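Local coordinates for protein heme oxygenase (Chlamydomonas reinhardtii, PDB 4RAJ) that probably cleaves heme oxidatively to biliverdin with release of iron and carbon monoxide, as heme oxygenases do, at residues A[62-65]-A[66-70]; A[84-87]-A[88-92]; A[93-96]-A[97-101]; A[143-146]-A[147-151]. All coordinates share one frame; numbering follows the deposited sequence.

Interaction 1. Residues A[62-65]-A[66-70]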
# COMPACT_ATOMS: atom_id res chain seq x y z
N TYR A 62 7.62 -1.81 -4.94
CA TYR A 62 7.30 -1.26 -6.25
C TYR A 62 5.89 -0.71 -6.33
O TYR A 62 5.66 0.29 -7.03
CB TYR A 62 7.49 -2.32 -7.34
CG TYR A 62 8.96 -2.64 -7.56
CD1 TYR A 62 9.86 -1.63 -7.90
CD2 TYR A 62 9.44 -3.94 -7.44
CE1 TYR A 62 11.21 -1.91 -8.10
CE2 TYR A 62 10.79 -4.23 -7.64
CZ TYR A 62 11.66 -3.21 -7.98
OH TYR A 62 13.00 -3.52 -8.17
N VAL A 63 4.93 -1.35 -5.66
CA VAL A 63 3.57 -0.80 -5.63
C VAL A 63 3.60 0.60 -5.03
O VAL A 63 3.08 1.57 -5.61
CB VAL A 63 2.59 -1.68 -4.83
CG1 VAL A 63 1.26 -0.93 -4.61
CG2 VAL A 63 2.37 -3.03 -5.54
N PHE A 64 4.22 0.74 -3.87
CA PHE A 64 4.25 2.06 -3.26
C PHE A 64 5.13 3.07 -4.02
O PHE A 64 4.81 4.25 -4.03
CB PHE A 64 4.68 1.96 -1.78
CG PHE A 64 3.57 1.48 -0.90
CD1 PHE A 64 2.54 2.34 -0.53
CD2 PHE A 64 3.50 0.16 -0.51
CE1 PHE A 64 1.48 1.88 0.25
CE2 PHE A 64 2.44 -0.31 0.28
CZ PHE A 64 1.43 0.56 0.65
N VAL A 65 6.22 2.63 -4.64
CA VAL A 65 6.98 3.55 -5.49
C VAL A 65 6.06 4.14 -6.57
O VAL A 65 6.04 5.35 -6.80
CB VAL A 65 8.19 2.86 -6.17
CG1 VAL A 65 8.67 3.67 -7.36
CG2 VAL A 65 9.32 2.66 -5.16
N ALA A 66 5.26 3.27 -7.19
CA ALA A 66 4.40 3.66 -8.30
C ALA A 66 3.31 4.64 -7.85
O ALA A 66 3.10 5.68 -8.48
CB ALA A 66 3.77 2.43 -8.96
N LEU A 67 2.59 4.26 -6.79
CA LEU A 67 1.52 5.09 -6.24
C LEU A 67 2.05 6.46 -5.79
O LEU A 67 1.45 7.52 -6.08
CB LEU A 67 0.86 4.36 -5.07
CG LEU A 67 -0.28 5.02 -4.28
CD1 LEU A 67 -1.32 5.63 -5.21
CD2 LEU A 67 -0.92 3.97 -3.39
N GLU A 68 3.17 6.46 -5.09
CA GLU A 68 3.67 7.71 -4.54
C GLU A 68 4.29 8.60 -5.63
O GLU A 68 4.22 9.82 -5.54
CB GLU A 68 4.66 7.40 -3.40
CG GLU A 68 3.88 6.97 -2.14
CD GLU A 68 4.70 6.23 -1.10
OE1 GLU A 68 5.94 6.35 -1.10
OE2 GLU A 68 4.08 5.52 -0.27
N ALA A 69 4.84 7.99 -6.68
CA ALA A 69 5.35 8.77 -7.81
C ALA A 69 4.19 9.44 -8.55
O ALA A 69 4.29 10.59 -8.98
CB ALA A 69 6.15 7.90 -8.75
N ALA A 70 3.09 8.71 -8.70
CA ALA A 70 1.91 9.23 -9.38
C ALA A 70 1.32 10.40 -8.58
O ALA A 70 0.96 11.43 -9.15
CB ALA A 70 0.87 8.13 -9.58

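Interaction 2. Residues A[84-87]-A[88-92]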
# COMPACT_ATOMS: atom_id res chain seq x y z
N LYS A 84 -5.34 19.20 -2.26
CA LYS A 84 -6.09 19.40 -1.03
C LYS A 84 -5.61 18.46 0.06
O LYS A 84 -5.79 18.75 1.24
CB LYS A 84 -7.59 19.21 -1.27
CG LYS A 84 -8.20 20.33 -2.11
CD LYS A 84 -9.69 20.10 -2.34
CE LYS A 84 -10.33 21.26 -3.09
NZ LYS A 84 -10.32 22.51 -2.28
N PHE A 85 -4.99 17.35 -0.33
CA PHE A 85 -4.57 16.30 0.59
C PHE A 85 -3.07 16.36 0.90
O PHE A 85 -2.55 15.50 1.61
CB PHE A 85 -4.90 14.91 0.02
CG PHE A 85 -6.37 14.58 0.05
CD1 PHE A 85 -7.26 15.17 -0.84
CD2 PHE A 85 -6.87 13.68 0.99
CE1 PHE A 85 -8.62 14.87 -0.80
CE2 PHE A 85 -8.22 13.37 1.03
CZ PHE A 85 -9.10 13.96 0.13
N LYS A 86 -2.38 17.36 0.36
CA LYS A 86 -0.93 17.46 0.52
C LYS A 86 -0.45 17.27 1.97
O LYS A 86 0.48 16.50 2.22
CB LYS A 86 -0.42 18.81 -0.00
CG LYS A 86 1.07 19.03 0.20
CD LYS A 86 1.65 19.87 -0.92
CE LYS A 86 3.11 20.19 -0.69
NZ LYS A 86 3.71 20.84 -1.90
N ASP A 87 -1.09 17.93 2.93
CA ASP A 87 -0.63 17.82 4.32
C ASP A 87 -0.77 16.39 4.89
O ASP A 87 0.12 15.92 5.60
CB ASP A 87 -1.37 18.81 5.21
CG ASP A 87 -1.01 20.26 4.90
OD1 ASP A 87 0.04 20.50 4.27
OD2 ASP A 87 -1.79 21.15 5.30
N VAL A 88 -1.86 15.70 4.55
CA VAL A 88 -2.07 14.35 5.08
C VAL A 88 -1.24 13.31 4.30
O VAL A 88 -0.87 12.27 4.84
CB VAL A 88 -3.58 13.96 5.07
CG1 VAL A 88 -4.39 14.89 5.98
CG2 VAL A 88 -4.17 13.96 3.67
N LEU A 89 -0.92 13.61 3.05
CA LEU A 89 -0.11 12.70 2.24
C LEU A 89 1.38 12.79 2.55
O LEU A 89 2.08 11.77 2.63
CB LEU A 89 -0.32 12.97 0.74
CG LEU A 89 -1.67 12.62 0.14
CD1 LEU A 89 -1.76 13.13 -1.30
CD2 LEU A 89 -1.88 11.12 0.19
N LYS A 90 1.87 14.01 2.71
CA LYS A 90 3.29 14.25 2.80
C LYS A 90 3.76 14.34 4.25
O LYS A 90 4.87 14.79 4.50
CB LYS A 90 3.66 15.53 2.04
CG LYS A 90 3.16 15.55 0.59
CD LYS A 90 3.83 14.49 -0.26
CE LYS A 90 5.33 14.66 -0.29
NZ LYS A 90 5.97 13.73 -1.26
N GLY A 91 2.93 13.91 5.19
CA GLY A 91 3.27 14.07 6.60
C GLY A 91 3.61 12.78 7.32
O GLY A 91 3.56 12.72 8.55
N GLY A 92 3.95 11.75 6.57
CA GLY A 92 4.34 10.47 7.15
C GLY A 92 3.64 9.25 6.58
O GLY A 92 4.01 8.12 6.88
O HOH W 1 -4.27 17.46 3.93

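Interaction 3. Residues A[93-96]-A[97-101]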
# COMPACT_ATOMS: atom_id res chain seq x y z
N LEU A 93 2.60 9.45 5.77
CA LEU A 93 1.88 8.32 5.22
C LEU A 93 2.72 7.48 4.27
O LEU A 93 2.53 6.26 4.20
CB LEU A 93 0.63 8.79 4.47
CG LEU A 93 -0.77 8.70 5.08
CD1 LEU A 93 -1.80 8.89 3.98
CD2 LEU A 93 -1.03 7.41 5.83
N TYR A 94 3.60 8.15 3.51
CA TYR A 94 4.34 7.48 2.44
C TYR A 94 5.19 6.32 2.97
O TYR A 94 5.78 6.42 4.05
CB TYR A 94 5.25 8.47 1.70
CG TYR A 94 4.57 9.30 0.62
CD1 TYR A 94 3.19 9.49 0.60
CD2 TYR A 94 5.32 9.87 -0.40
CE1 TYR A 94 2.58 10.25 -0.41
CE2 TYR A 94 4.73 10.63 -1.40
CZ TYR A 94 3.36 10.82 -1.40
OH TYR A 94 2.78 11.59 -2.41
N ARG A 95 5.26 5.24 2.19
CA ARG A 95 5.84 3.97 2.59
C ARG A 95 7.05 3.53 1.76
O ARG A 95 7.80 2.67 2.21
CB ARG A 95 4.80 2.84 2.50
CG ARG A 95 3.60 2.95 3.43
CD ARG A 95 4.04 2.78 4.90
NE ARG A 95 4.41 4.06 5.50
CZ ARG A 95 5.10 4.20 6.63
NH1 ARG A 95 5.52 3.12 7.29
NH2 ARG A 95 5.39 5.41 7.11
N ALA A 96 7.22 4.05 0.54
CA ALA A 96 8.28 3.47 -0.34
C ALA A 96 9.69 3.56 0.29
O ALA A 96 10.47 2.61 0.20
CB ALA A 96 8.26 4.13 -1.72
N PRO A 97 10.02 4.69 0.95
CA PRO A 97 11.35 4.68 1.56
C PRO A 97 11.51 3.65 2.68
O PRO A 97 12.57 3.03 2.77
CB PRO A 97 11.50 6.10 2.12
CG PRO A 97 10.62 6.93 1.25
CD PRO A 97 9.42 6.04 0.99
N GLY A 98 10.47 3.46 3.50
CA GLY A 98 10.47 2.41 4.51
C GLY A 98 10.62 1.00 3.92
O GLY A 98 11.39 0.17 4.43
N PHE A 99 9.88 0.72 2.85
CA PHE A 99 10.04 -0.57 2.17
C PHE A 99 11.45 -0.74 1.63
O PHE A 99 12.06 -1.80 1.75
CB PHE A 99 9.05 -0.71 1.00
CG PHE A 99 7.69 -1.23 1.41
CD1 PHE A 99 6.71 -0.35 1.84
CD2 PHE A 99 7.40 -2.60 1.35
CE1 PHE A 99 5.47 -0.81 2.20
CE2 PHE A 99 6.17 -3.07 1.72
CZ PHE A 99 5.20 -2.17 2.15
N LYS A 100 11.99 0.30 1.03
CA LYS A 100 13.33 0.19 0.46
C LYS A 100 14.35 -0.07 1.56
O LYS A 100 15.25 -0.88 1.38
CB LYS A 100 13.70 1.45 -0.33
CG LYS A 100 14.86 1.21 -1.29
CD LYS A 100 15.43 2.52 -1.84
CE LYS A 100 16.31 2.23 -3.05
NZ LYS A 100 17.07 3.44 -3.46
N GLN A 101 14.21 0.60 2.70
CA GLN A 101 15.11 0.36 3.83
C GLN A 101 15.09 -1.10 4.27
O GLN A 101 16.14 -1.71 4.51
CB GLN A 101 14.74 1.27 5.01
CG GLN A 101 15.21 2.69 4.83
CD GLN A 101 14.56 3.64 5.82
OE1 GLN A 101 14.43 3.33 7.01
NE2 GLN A 101 14.15 4.81 5.34
O HOH W 2 8.43 5.38 4.52

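Interaction 4. Residues A[143-146]-A[147-151]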
# COMPACT_ATOMS: atom_id res chain seq x y z
N HIS A 143 -6.77 4.69 -3.91
CA HIS A 143 -5.71 3.72 -3.68
C HIS A 143 -4.89 4.04 -2.44
O HIS A 143 -4.37 3.12 -1.79
CB HIS A 143 -4.79 3.59 -4.89
CG HIS A 143 -5.48 3.04 -6.10
ND1 HIS A 143 -4.96 1.99 -6.82
CD2 HIS A 143 -6.54 3.49 -6.81
CE1 HIS A 143 -5.75 1.73 -7.84
NE2 HIS A 143 -6.71 2.64 -7.87
N VAL A 144 -4.77 5.31 -2.11
CA VAL A 144 -4.20 5.70 -0.83
C VAL A 144 -5.05 5.14 0.30
O VAL A 144 -4.53 4.58 1.26
CB VAL A 144 -4.11 7.24 -0.69
CG1 VAL A 144 -3.67 7.63 0.73
CG2 VAL A 144 -3.16 7.81 -1.72
N TYR A 145 -6.37 5.28 0.16
CA TYR A 145 -7.29 4.83 1.19
C TYR A 145 -7.09 3.34 1.48
O TYR A 145 -7.03 2.92 2.64
CB TYR A 145 -8.76 5.12 0.80
CG TYR A 145 -9.75 4.60 1.81
CD1 TYR A 145 -9.82 5.16 3.08
CD2 TYR A 145 -10.63 3.57 1.50
CE1 TYR A 145 -10.73 4.70 4.03
CE2 TYR A 145 -11.55 3.11 2.45
CZ TYR A 145 -11.59 3.68 3.71
OH TYR A 145 -12.49 3.23 4.65
N THR A 146 -6.94 2.57 0.41
CA THR A 146 -6.78 1.13 0.48
C THR A 146 -5.40 0.67 0.96
O THR A 146 -5.30 -0.18 1.85
CB THR A 146 -7.02 0.48 -0.89
OG1 THR A 146 -8.28 0.94 -1.43
CG2 THR A 146 -7.03 -1.04 -0.77
N GLN A 147 -4.37 1.23 0.35
CA GLN A 147 -2.98 0.78 0.53
C GLN A 147 -2.33 1.41 1.75
O GLN A 147 -1.83 0.71 2.63
CB GLN A 147 -2.15 1.11 -0.71
CG GLN A 147 -2.72 0.55 -2.05
CD GLN A 147 -2.51 -0.94 -2.19
OE1 GLN A 147 -2.15 -1.61 -1.23
NE2 GLN A 147 -2.73 -1.46 -3.40
N HIS A 148 -2.31 2.73 1.80
CA HIS A 148 -1.56 3.39 2.86
C HIS A 148 -2.19 3.22 4.23
O HIS A 148 -1.50 3.14 5.23
CB HIS A 148 -1.41 4.87 2.55
CG HIS A 148 -0.43 5.15 1.47
ND1 HIS A 148 -0.78 5.16 0.14
CD2 HIS A 148 0.89 5.42 1.52
CE1 HIS A 148 0.29 5.43 -0.59
NE2 HIS A 148 1.32 5.59 0.22
N LEU A 149 -3.52 3.16 4.27
CA LEU A 149 -4.18 3.11 5.56
C LEU A 149 -4.11 1.69 6.15
O LEU A 149 -4.07 1.52 7.37
CB LEU A 149 -5.63 3.60 5.44
CG LEU A 149 -5.82 5.10 5.75
CD1 LEU A 149 -4.90 5.99 4.92
CD2 LEU A 149 -7.27 5.54 5.57
N ALA A 150 -4.03 0.69 5.28
CA ALA A 150 -3.85 -0.68 5.75
C ALA A 150 -2.46 -0.87 6.36
O ALA A 150 -2.31 -1.57 7.37
CB ALA A 150 -4.08 -1.68 4.62
N MET A 151 -1.44 -0.24 5.78
CA MET A 151 -0.08 -0.30 6.34
C MET A 151 -0.04 0.26 7.75
O MET A 151 0.69 -0.25 8.62
CB MET A 151 0.90 0.45 5.44
CG MET A 151 1.02 -0.21 4.06
SD MET A 151 1.81 -1.83 4.19
CE MET A 151 3.36 -1.26 4.88

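Interaction 1. Residues A[62-65]-A[66-70]
Phe64 meets Glu68 one helical turn later, a worked example of how an alpha helix sets an aromatic ring beside a carboxylate. OE2 of Glu68 comes to 3.5 Å from CD1 of Phe64, with the ring and carboxylate planes turned 49° apart. Matching first torsions (-77° in Phe64, -76° in Glu68) place each CG anti to its own carbonyl carbon, and the two side chains leave the helix on the same flank. Beneath them the backbone ties the same pair, Glu68 N donating to Phe64 O at 2.9 Å, while CB of Glu68 packs on that oxygen at 3.2 Å. Val65 repeats the spacing: its O accepts from Ala69 N at 2.9 Å, and CB of Ala69 lies 3.2 Å from Val65 O. At Ala66 the N-H goes to Tyr62 O at 3.0 Å, and the methyl CB rests 3.4 Å from that same oxygen. Both carboxylate oxygens of Glu68 are engaged beyond this helix, OE2 by Arg95 N and His148 NE2 and OE1 by Ala96 N. Phe64 also lies edge-to-face with the His148 ring. The regular i to i+4 ladder is that of helix 50-76 in the all-helical heme oxygenase fold, whose Phe60 belongs to the pocket that holds, near Phe64, a polyether probably from the crystallisation liquor.

Interaction 2. Residues A[84-87]-A[88-92]
Phe85 O receives the backbone of the short helix 86-89, strongly from Leu89 N at 2.9 Å and weakly from Val88 N, while Lys86 O takes Lys90 N at 2.9 Å before Lys90 itself departs from helical angles. Gly91 N does not continue the series, its geometry toward Asp87 O being poor. Among the side chains, the methyl CG2 of Val88 carries much of the contact. With chi1 at -62°, CG1 stands anti to the carbonyl carbon and CG2 takes the crowded position between N and C, from which it reaches back to Phe85: it lies 3.8 Å from CD2 of the ring and 3.0 Å from Phe85 O. Leu89 adds CD1 against CB of Phe85 at 3.8 Å. On another side of the turn, CG of Lys86 and CG of Lys90 come within 4.1 Å. A water links the entrance of the turn, accepting from Val88 N at 3.0 Å and donating weakly to Lys84 O. Helix 184-200 covers the aromatic side, where Trp198 meets the Phe85 ring edge-to-face, and Leu75 of helix 50-76 touches both Lys86 and Lys90. The chemistry divides accordingly: Phe85, Val88 and Leu89 supply a greasy surface, whereas the two lysines pair through methylenes, and NZ of Lys86 and NZ of Lys90 lie 7.5 Å apart. Lys90 NZ forms a salt bridge with Asp72, which probably eases the cost of having two ammonium groups on one short turn.

Interaction 3. Residues A[93-96]-A[97-101]
The Phe99 ring receives the backbone of Arg95 at its edge, with Arg95 O near the ring plane and 3.2 Å from CD1. Phe64 meets this ring with the two planes about 25° apart, while CB of Arg95 touches CE1 of Phe99 at 3.7 Å. The guanidinium of Arg95 has a water 3.9 Å above one face, displaced toward the rim, and it also makes a cation-pi contact with Tyr179. Bends at chi2 and chi3, the latter 89°, fold the arginine back over its own chain until NE donates to Leu93 O at 3.2 Å. That donor stands above the carbonyl plane, 53° out of it, and gives a second, weak bond to Tyr94 O. The same water joins loop to helix, donating to Tyr94 O at 2.9 Å and accepting from Gly98 N at 3.0 Å. Regular helical bonding then sets in: Phe99 N points nearly straight at Arg95 O over 2.9 Å, and Lys100 N binds Ala96 O at 2.9 Å. Pro97, with no N-H to place, sits in this first turn of helix 96-107. NH1 of Arg95 is held by the carbonyls of Asp178 and Ala176, and NH2 by that of nearby Gly92. NE, NH1 and NH2 thus each bind backbone carbonyls, whose dipoles probably stabilise the buried cation and would limit its rotation.

Interaction 4. Residues A[143-146]-A[147-151]
Val144 O is shared by two backbone donors, His148 N at 2.9 Å and, weakly, Leu149 N at 3.5 Å. This pairing of an i+4 with an i+5 partner is consistent with a slight local widening within helix 140-151, which probably corresponds to the distal helix of the heme oxygenase fold, the one that lies over the heme in relatives. One residue on, Tyr145 O makes no bond to Leu149 N and instead faces CB of Leu149 at 3.2 Å. Farther out, CD2 of Leu149 packs on CD1 of the Tyr145 ring at 3.6 Å. Gln147 works differently. Its N binds His143 O at 2.9 Å, and its CG packs on that oxygen at 3.1 Å; a bend at chi2 (-75°) then directs the amide away, where NE2 donates to Asn221 OD1 and is also hydrogen-bonded to Tyr125 OH. ND1 of His143 is hydrogen-bonded to the same hydroxyl and its NE2 to Glu213, while Thr146 OG1 is held between Ala142 O and His214 ND1. Thr146, Gln147 and Ala150 line the pocket occupied here by a polyether, probably from the crystallisation liquor, together with Asn221 of helix 204-227. The imidazole of His148 turns its edge to Val144, keeping Val144 O in its plane. NE2 of His148 is hydrogen-bonded to Glu68 OE2, but ND1 of that ring is buried with no polar partner in the model, lying 3.6 Å from CA of Val144 and 3.8 Å from its CG1.

From the N terminus, the contacts come strictly in series; none nests within another or crosses it, and each joins directly adjacent segments. Interaction 1 is a stretch of the long helix 50-76. Interaction 2 covers the short helix 86-89 and its flanks, and interaction 3 carries the following loop into helix 96-107. Interaction 4 comes later, in helix 140-151. Tertiary contacts join them: residues 62-70 touch both 93-101 and 143-151, so loop and helices converge on the Phe64 and Glu68 flank. Met151 packs against Phe64, Phe99 and Arg95, while Leu93 and Leu89 both reach Val144. Interactions 1 and 2 do not touch, their nearest atoms being about 6 Å apart.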